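Local coordinates for protein serpin-ZX (Arabidopsis thaliana, PDB 3LE2) that inhibits cysteine proteases that promote programmed cell death, including metacaspase-9, which cleaves its reactive centre loop and becomes covalently trapped, at residues Ser186-Gly191 and Val335-Thr340; Glu192-Leu195 and Asn199-Thr202; Asp218-Leu223 and Ser250-Lys255. All blocks are in the same frame, centred on the assembly; numbering follows the deposited sequence.

Contact 1 (Ser186-Gly191 and Val335-Thr340)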
loop_
_atom_site.group_PDB
_atom_site.type_symbol
_atom_site.label_atom_id
_atom_site.label_comp_id
_atom_site.label_asym_id
_atom_site.label_seq_id
_atom_site.Cartn_x
_atom_site.Cartn_y
_atom_site.Cartn_z
ATOM N N SER A 186 -21.916 19.872 0.796
ATOM C CA SER A 186 -22.896 20.588 1.609
ATOM C C SER A 186 -23.428 19.704 2.729
ATOM O O SER A 186 -23.942 20.213 3.729
ATOM C CB SER A 186 -24.068 21.078 0.754
ATOM O OG SER A 186 -23.685 21.235 -0.599
ATOM N N LEU A 187 -23.307 18.386 2.547
ATOM C CA LEU A 187 -23.861 17.404 3.481
ATOM C C LEU A 187 -22.885 16.976 4.574
ATOM O O LEU A 187 -23.284 16.428 5.602
ATOM C CB LEU A 187 -24.350 16.166 2.732
ATOM C CG LEU A 187 -25.547 16.378 1.805
ATOM C CD1 LEU A 187 -25.965 15.071 1.131
ATOM C CD2 LEU A 187 -26.698 16.966 2.597
ATOM N N THR A 188 -21.604 17.216 4.346
ATOM C CA THR A 188 -20.601 16.924 5.355
ATOM C C THR A 188 -20.930 17.675 6.644
ATOM O O THR A 188 -21.208 18.872 6.613
ATOM C CB THR A 188 -19.213 17.325 4.865
ATOM O OG1 THR A 188 -18.952 16.683 3.612
ATOM C CG2 THR A 188 -18.147 16.941 5.889
ATOM N N GLN A 189 -20.906 16.971 7.772
ATOM C CA GLN A 189 -21.238 17.572 9.059
ATOM C C GLN A 189 -20.300 17.029 10.128
ATOM O O GLN A 189 -19.736 15.950 9.967
ATOM C CB GLN A 189 -22.695 17.267 9.437
ATOM C CG GLN A 189 -23.742 17.824 8.455
ATOM C CD GLN A 189 -23.777 19.358 8.404
ATOM O OE1 GLN A 189 -23.568 20.036 9.416
ATOM N NE2 GLN A 189 -24.052 19.906 7.219
ATOM N N GLU A 190 -20.125 17.776 11.212
ATOM C CA GLU A 190 -19.305 17.309 12.327
ATOM C C GLU A 190 -19.997 16.143 13.030
ATOM O O GLU A 190 -21.224 16.029 12.995
ATOM C CB GLU A 190 -19.021 18.445 13.323
ATOM C CG GLU A 190 -18.264 19.625 12.726
ATOM C CD GLU A 190 -16.929 19.229 12.108
ATOM O OE1 GLU A 190 -15.949 19.010 12.856
ATOM O OE2 GLU A 190 -16.856 19.149 10.866
ATOM N N GLY A 191 -19.204 15.272 13.654
ATOM C CA GLY A 191 -19.721 14.082 14.317
ATOM C C GLY A 191 -18.671 13.431 15.203
ATOM O O GLY A 191 -17.495 13.744 15.102
ATOM N N VAL A 335 -8.909 11.019 1.895
ATOM C CA VAL A 335 -10.310 10.801 1.589
ATOM C C VAL A 335 -11.101 12.099 1.765
ATOM O O VAL A 335 -11.161 12.661 2.860
ATOM C CB VAL A 335 -10.911 9.679 2.469
ATOM C CG1 VAL A 335 -12.426 9.719 2.428
ATOM C CG2 VAL A 335 -10.396 8.323 2.018
ATOM N N ASN A 336 -11.692 12.575 0.670
ATOM C CA ASN A 336 -12.587 13.728 0.725
ATOM C C ASN A 336 -13.783 13.549 -0.224
ATOM O O ASN A 336 -14.052 12.429 -0.697
ATOM C CB ASN A 336 -11.822 15.047 0.475
ATOM C CG ASN A 336 -11.190 15.109 -0.906
ATOM O OD1 ASN A 336 -11.757 14.627 -1.881
ATOM N ND2 ASN A 336 -10.013 15.716 -0.997
ATOM N N GLU A 337 -14.491 14.639 -0.504
ATOM C CA GLU A 337 -15.746 14.568 -1.267
ATOM C C GLU A 337 -15.582 14.470 -2.774
ATOM O O GLU A 337 -16.515 14.079 -3.469
ATOM C CB GLU A 337 -16.628 15.797 -0.989
ATOM C CG GLU A 337 -17.137 15.922 0.435
ATOM C CD GLU A 337 -16.159 16.642 1.339
ATOM O OE1 GLU A 337 -14.997 16.845 0.925
ATOM O OE2 GLU A 337 -16.562 16.998 2.462
ATOM N N GLU A 338 -14.401 14.816 -3.271
ATOM C CA GLU A 338 -14.187 15.035 -4.701
ATOM C C GLU A 338 -14.497 13.835 -5.608
ATOM O O GLU A 338 -13.859 12.780 -5.517
ATOM C CB GLU A 338 -12.765 15.559 -4.945
ATOM C CG GLU A 338 -12.403 16.727 -4.038
ATOM C CD GLU A 338 -11.055 17.329 -4.357
ATOM O OE1 GLU A 338 -10.034 16.830 -3.837
ATOM O OE2 GLU A 338 -11.021 18.311 -5.122
ATOM N N GLY A 339 -15.479 14.023 -6.492
ATOM C CA GLY A 339 -15.905 12.992 -7.429
ATOM C C GLY A 339 -15.995 13.563 -8.838
ATOM O O GLY A 339 -15.836 14.769 -9.041
ATOM N N THR A 340 -16.241 12.703 -9.820
ATOM C CA THR A 340 -16.299 13.149 -11.210
ATOM C C THR A 340 -17.425 14.158 -11.483
ATOM O O THR A 340 -18.531 14.042 -10.938
ATOM C CB THR A 340 -16.437 11.975 -12.176
ATOM O OG1 THR A 340 -16.324 12.455 -13.517
ATOM C CG2 THR A 340 -17.793 11.290 -11.998
#
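Thr-188 OG1 donates a hydrogen bond to Glu-337 OE2 at 2.7 Å, and this one bond carries nearly all of the contact, which buries just 71 Å². The two side chains approach from opposite directions, bridging CA atoms 8.5 Å apart. The hydroxyl reaches the lone pair of OE2 that faces away from OE1, so it meets the outer flank of the carboxylate. Thr-188 CB and Thr-188 CG2 follow at 3.6 and 3.8 Å from the same Glu-337 OE2, as the rest of the side chain that carries the donor. A bend in the glutamate chain at chi2 (87°) turns the carboxylate toward the threonine. The other oxygen, OE1, has a long, weak ion pair with Lys-281, which would probably help to keep this buried group charged. In serpin terms this is the breach region of sheet A: strand 326-335 ends here and the chain runs into the reactive centre loop, which in the stressed native state has not inserted into the sheet. The second shell sets the glutamate backbone. Asn-336 OD1 accepts from Glu-338 N at 3.0 Å (N-H...O angle 157°), closing an Asx turn, although the donor is tilted 32° from the amide carbonyl plane. Trp-179 NE1 binds Asn-336 O, and the backbone of Glu-337 is bonded to that of Phe-183. On the threonine side, strand 189-194 begins at the next residue, and Gln-189 is bonded through its backbone to Phe-205.

Contact 2 (Glu192-Leu195 and Asn199-Thr202); sequences EFHL and NKVT
Phe-193 and Val-201 form the hydrogen-bonded antiparallel pair at the tight centre of this contact. Phe-193 N donates to Val-201 O at 2.8 Å along an almost straight line (173°), and Val-201 N returns a bond to Phe-193 O at 3.0 Å, in the carbonyl plane but more bent (151°). Toward the turn, Leu-195 N reaches Asn-199 O at 2.8 Å. On the face carrying Phe-193 and Val-201 the packing is apolar. Val-201 CG2, set between its own N and carbonyl carbon, lies 3.8 Å from Leu-195 CD1 and also meets Phe-193 CB. The Phe-193 ring leads away from the partner strand and is buried against Pro-369 and Pro-391.

The other face is polar and mostly exposed. There Thr-202 OG1 gives a 2.6 Å hydrogen bond to Glu-192 OE2 on its syn lone pair, made possible by the bend of the glutamate at chi2 (-50°). Beside it, Lys-200 curls at chi2 and chi4 over to His-194, laying Lys-200 CG 3.5 Å from His-194 CD2 and bringing its ammonium to the CD2 edge of the ring, in plane. A lysine charge at that edge would probably discourage protonation of the imidazole. On the ring, ND1 donates to Asp-367 O, which fixes its rotation.

The unit is a beta hairpin, made of the edge strand of serpin sheet C and its neighbour. Strand 189-194 pairs with strand 200-207, and the latter pairs antiparallel with strand 277-289 in turn.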
loop_
_atom_site.group_PDB
_atom_site.type_symbol
_atom_site.label_atom_id
_atom_site.label_comp_id
_atom_site.label_asym_id
_atom_site.label_seq_id
_atom_site.Cartn_x
_atom_site.Cartn_y
_atom_site.Cartn_z
ATOM N N GLU A 192 -19.091 12.520 16.070
ATOM C CA GLU A 192 -18.173 11.890 17.014
ATOM C C GLU A 192 -17.481 10.641 16.459
ATOM O O GLU A 192 -18.134 9.707 15.988
ATOM C CB GLU A 192 -18.903 11.547 18.321
ATOM C CG GLU A 192 -19.408 12.782 19.088
ATOM C CD GLU A 192 -18.326 13.858 19.290
ATOM O OE1 GLU A 192 -17.411 13.646 20.120
ATOM O OE2 GLU A 192 -18.390 14.924 18.630
ATOM N N PHE A 193 -16.154 10.633 16.518
ATOM C CA PHE A 193 -15.383 9.434 16.215
ATOM C C PHE A 193 -14.915 8.827 17.539
ATOM O O PHE A 193 -14.430 9.538 18.422
ATOM C CB PHE A 193 -14.191 9.770 15.310
ATOM C CG PHE A 193 -13.428 8.561 14.836
ATOM C CD1 PHE A 193 -13.707 7.983 13.607
ATOM C CD2 PHE A 193 -12.438 8.000 15.624
ATOM C CE1 PHE A 193 -13.013 6.877 13.182
ATOM C CE2 PHE A 193 -11.740 6.890 15.202
ATOM C CZ PHE A 193 -12.026 6.325 13.985
ATOM N N HIS A 194 -15.071 7.521 17.686
ATOM C CA HIS A 194 -14.729 6.871 18.946
ATOM C C HIS A 194 -13.331 6.278 18.868
ATOM O O HIS A 194 -13.098 5.294 18.150
ATOM C CB HIS A 194 -15.761 5.784 19.310
ATOM C CG HIS A 194 -17.149 6.314 19.501
ATOM N ND1 HIS A 194 -17.972 6.643 18.446
ATOM C CD2 HIS A 194 -17.850 6.595 20.625
ATOM C CE1 HIS A 194 -19.120 7.103 18.910
ATOM N NE2 HIS A 194 -19.073 7.082 20.228
ATOM N N LEU A 195 -12.406 6.888 19.606
ATOM C CA LEU A 195 -11.014 6.453 19.652
ATOM C C LEU A 195 -10.859 5.143 20.429
ATOM O O LEU A 195 -11.666 4.829 21.300
ATOM C CB LEU A 195 -10.160 7.537 20.299
ATOM C CG LEU A 195 -9.282 8.476 19.468
ATOM C CD1 LEU A 195 -9.909 8.909 18.165
ATOM C CD2 LEU A 195 -8.926 9.701 20.314
ATOM N N ASN A 199 -11.817 7.520 24.496
ATOM C CA ASN A 199 -12.334 8.862 24.275
ATOM C C ASN A 199 -12.965 9.042 22.895
ATOM O O ASN A 199 -12.823 8.192 22.014
ATOM C CB ASN A 199 -11.215 9.888 24.457
ATOM C CG ASN A 199 -10.410 9.656 25.725
ATOM O OD1 ASN A 199 -9.188 9.825 25.734
ATOM N ND2 ASN A 199 -11.091 9.256 26.801
ATOM N N LYS A 200 -13.658 10.165 22.725
ATOM C CA LYS A 200 -14.284 10.535 21.465
ATOM C C LYS A 200 -13.681 11.864 20.994
ATOM O O LYS A 200 -13.120 12.611 21.799
ATOM C CB LYS A 200 -15.804 10.697 21.636
ATOM C CG LYS A 200 -16.560 9.463 22.125
ATOM C CD LYS A 200 -16.510 9.313 23.644
ATOM C CE LYS A 200 -17.590 8.349 24.168
ATOM N NZ LYS A 200 -17.454 6.933 23.688
ATOM N N VAL A 201 -13.809 12.153 19.699
ATOM C CA VAL A 201 -13.356 13.414 19.108
ATOM C C VAL A 201 -14.320 13.846 18.009
ATOM O O VAL A 201 -14.957 13.003 17.377
ATOM C CB VAL A 201 -11.940 13.302 18.505
ATOM C CG1 VAL A 201 -10.892 13.186 19.612
ATOM C CG2 VAL A 201 -11.856 12.124 17.516
ATOM N N THR A 202 -14.432 15.152 17.781
ATOM C CA THR A 202 -15.364 15.674 16.783
ATOM C C THR A 202 -14.674 15.837 15.435
ATOM O O THR A 202 -13.615 16.458 15.342
ATOM C CB THR A 202 -15.959 17.027 17.220
ATOM O OG1 THR A 202 -16.684 16.850 18.440
ATOM C CG2 THR A 202 -16.905 17.559 16.161
#

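Contact 3 (Asp218-Leu223 and Ser250-Lys255). With SO4 (sulfate ion), chain B.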
loop_
_atom_site.group_PDB
_atom_site.type_symbol
_atom_site.label_atom_id
_atom_site.label_comp_id
_atom_site.label_asym_id
_atom_site.label_seq_id
_atom_site.Cartn_x
_atom_site.Cartn_y
_atom_site.Cartn_z
ATOM N N ASP A 218 -20.308 -11.587 9.469
ATOM C CA ASP A 218 -20.375 -11.875 10.884
ATOM C C ASP A 218 -19.323 -11.037 11.631
ATOM O O ASP A 218 -18.137 -11.367 11.634
ATOM C CB ASP A 218 -20.163 -13.381 11.103
ATOM C CG ASP A 218 -20.330 -13.799 12.557
ATOM O OD1 ASP A 218 -20.710 -12.938 13.381
ATOM O OD2 ASP A 218 -20.084 -14.990 12.865
ATOM N N GLY A 219 -19.761 -9.938 12.232
ATOM C CA GLY A 219 -18.888 -9.111 13.048
ATOM C C GLY A 219 -18.353 -7.839 12.409
ATOM O O GLY A 219 -17.669 -7.051 13.073
ATOM N N PHE A 220 -18.639 -7.639 11.124
ATOM C CA PHE A 220 -18.112 -6.481 10.409
ATOM C C PHE A 220 -18.859 -6.201 9.129
ATOM O O PHE A 220 -19.696 -6.984 8.702
ATOM C CB PHE A 220 -16.629 -6.665 10.087
ATOM C CG PHE A 220 -16.336 -7.852 9.209
ATOM C CD1 PHE A 220 -16.255 -9.135 9.749
ATOM C CD2 PHE A 220 -16.130 -7.692 7.842
ATOM C CE1 PHE A 220 -15.974 -10.234 8.935
ATOM C CE2 PHE A 220 -15.857 -8.797 7.022
ATOM C CZ PHE A 220 -15.770 -10.057 7.574
ATOM N N LYS A 221 -18.550 -5.065 8.523
ATOM C CA LYS A 221 -19.102 -4.714 7.231
ATOM C C LYS A 221 -18.005 -4.240 6.291
ATOM O O LYS A 221 -16.926 -3.834 6.730
ATOM C CB LYS A 221 -20.163 -3.644 7.386
ATOM C CG LYS A 221 -21.385 -4.111 8.141
ATOM C CD LYS A 221 -22.245 -2.919 8.517
ATOM C CE LYS A 221 -23.221 -3.281 9.606
ATOM N NZ LYS A 221 -24.111 -2.123 9.886
ATOM N N VAL A 222 -18.276 -4.322 4.993
ATOM C CA VAL A 222 -17.341 -3.811 4.004
ATOM C C VAL A 222 -18.012 -2.848 3.034
ATOM O O VAL A 222 -19.111 -3.114 2.534
ATOM C CB VAL A 222 -16.671 -4.936 3.216
ATOM C CG1 VAL A 222 -15.659 -4.349 2.227
ATOM C CG2 VAL A 222 -15.995 -5.908 4.171
ATOM N N LEU A 223 -17.349 -1.715 2.799
ATOM C CA LEU A 223 -17.809 -0.729 1.825
ATOM C C LEU A 223 -16.772 -0.603 0.719
ATOM O O LEU A 223 -15.582 -0.531 0.997
ATOM C CB LEU A 223 -18.031 0.626 2.487
ATOM C CG LEU A 223 -18.062 1.827 1.535
ATOM C CD1 LEU A 223 -19.340 1.867 0.720
ATOM C CD2 LEU A 223 -17.885 3.116 2.318
ATOM N N SER A 250 -8.635 -4.784 16.050
ATOM C CA SER A 250 -7.572 -5.754 16.210
ATOM C C SER A 250 -8.051 -7.169 15.909
ATOM O O SER A 250 -7.358 -7.938 15.253
ATOM C CB SER A 250 -6.986 -5.678 17.623
ATOM O OG SER A 250 -5.887 -6.557 17.727
ATOM N N ASP A 251 -9.238 -7.508 16.390
ATOM C CA ASP A 251 -9.762 -8.847 16.185
ATOM C C ASP A 251 -10.110 -9.084 14.714
ATOM O O ASP A 251 -9.872 -10.170 14.169
ATOM C CB ASP A 251 -10.985 -9.083 17.075
ATOM C CG ASP A 251 -10.611 -9.361 18.530
ATOM O OD1 ASP A 251 -9.399 -9.418 18.852
ATOM O OD2 ASP A 251 -11.538 -9.524 19.351
ATOM N N LEU A 252 -10.664 -8.062 14.073
ATOM C CA LEU A 252 -10.978 -8.159 12.662
ATOM C C LEU A 252 -9.722 -8.425 11.859
ATOM O O LEU A 252 -9.734 -9.230 10.935
ATOM C CB LEU A 252 -11.642 -6.888 12.164
ATOM C CG LEU A 252 -11.889 -6.883 10.663
ATOM C CD1 LEU A 252 -12.759 -8.082 10.283
ATOM C CD2 LEU A 252 -12.539 -5.559 10.244
ATOM N N LEU A 253 -8.631 -7.757 12.217
ATOM C CA LEU A 253 -7.380 -7.946 11.492
ATOM C C LEU A 253 -6.813 -9.350 11.775
ATOM O O LEU A 253 -6.245 -9.997 10.891
ATOM C CB LEU A 253 -6.369 -6.825 11.813
ATOM C CG LEU A 253 -5.075 -6.794 10.981
ATOM C CD1 LEU A 253 -5.330 -6.738 9.453
ATOM C CD2 LEU A 253 -4.199 -5.656 11.397
ATOM N N ASP A 254 -6.999 -9.841 12.994
ATOM C CA ASP A 254 -6.627 -11.228 13.291
ATOM C C ASP A 254 -7.379 -12.232 12.407
ATOM O O ASP A 254 -6.775 -13.152 11.854
ATOM C CB ASP A 254 -6.875 -11.554 14.761
ATOM C CG ASP A 254 -5.866 -10.902 15.681
ATOM O OD1 ASP A 254 -4.800 -10.448 15.196
ATOM O OD2 ASP A 254 -6.143 -10.858 16.896
ATOM N N LYS A 255 -8.690 -12.047 12.281
ATOM C CA LYS A 255 -9.509 -12.862 11.378
ATOM C C LYS A 255 -9.008 -12.798 9.941
ATOM O O LYS A 255 -8.807 -13.822 9.294
ATOM C CB LYS A 255 -10.969 -12.420 11.420
ATOM C CG LYS A 255 -11.824 -13.040 10.306
ATOM C CD LYS A 255 -13.289 -12.610 10.425
ATOM C CE LYS A 255 -14.057 -13.463 11.458
ATOM N NZ LYS A 255 -15.519 -13.103 11.550
HETATM S S SO4 B . -19.917 -14.560 7.463
HETATM O O1 SO4 B . -19.226 -15.289 6.397
HETATM O O2 SO4 B . -18.934 -13.729 8.178
HETATM O O3 SO4 B . -20.972 -13.688 6.929
HETATM O O4 SO4 B . -20.536 -15.564 8.335
#
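Asp-218, whose carbonyl O lies 3.1 Å from Lys-255 NZ, directs its backbone N at a sulfate ion, donating to O2 at 2.9 Å with a nearly straight N-H...O angle of 162°. The ion probably comes from the crystallisation liquor, so no function is inferred from it. Lys-255 is extended except for a bend at chi3, which brings Lys-255 NZ in plane with the Phe-220 ring, at the edge and 3.9 Å from Phe-220 CE1. Lys-255 NZ stays 5.1 Å from Asp-218 OD2, beyond contact, although the opposite charges probably attract. Deeper in, the apolar part takes over. Leu-252 CD1 sits over one face of the Phe-220 ring, 3.9 Å from the centroid and 21° off the normal, a CH-pi contact shifted toward the CG-CD1 rim. The ring stands up from the strand because CG lies between the backbone N and the carbonyl carbon (chi1 61°), and the rings of Tyr-217 and His-266 also meet it. Asp-218 and Gly-219 have backbone angles close to those of a type II turn, linking antiparallel strands 212-217 and 220-226 of serpin sheet B. Helix 249-258 lies against the start of the second strand: Leu-252 also touches Tyr-241 and Pro-243 of neighbouring strand 236-243, while Leu-253 packs on helix 5-25.

Contacts 1 and 2 share strand 189-194 and touch directly, Glu-190 CB lying 3.6 Å from Thr-202 CG2, whereas contact 3 keeps about 9 Å (nearest atoms) from the first and 11 Å from the second. Contact 2 is largely a surface feature, yet has the largest interface at 443 Å², because two adjacent strands lie side by side along their length. Contacts 1 and 3 are partly buried and lack strand pairing between their segments: the first depends on a lone hydroxyl-carboxylate bond near the breach, the third on a leucine over an aromatic face and a lysine at its edge. Along the chain, contacts 2 and 3 both nest within the loop that contact 1 closes.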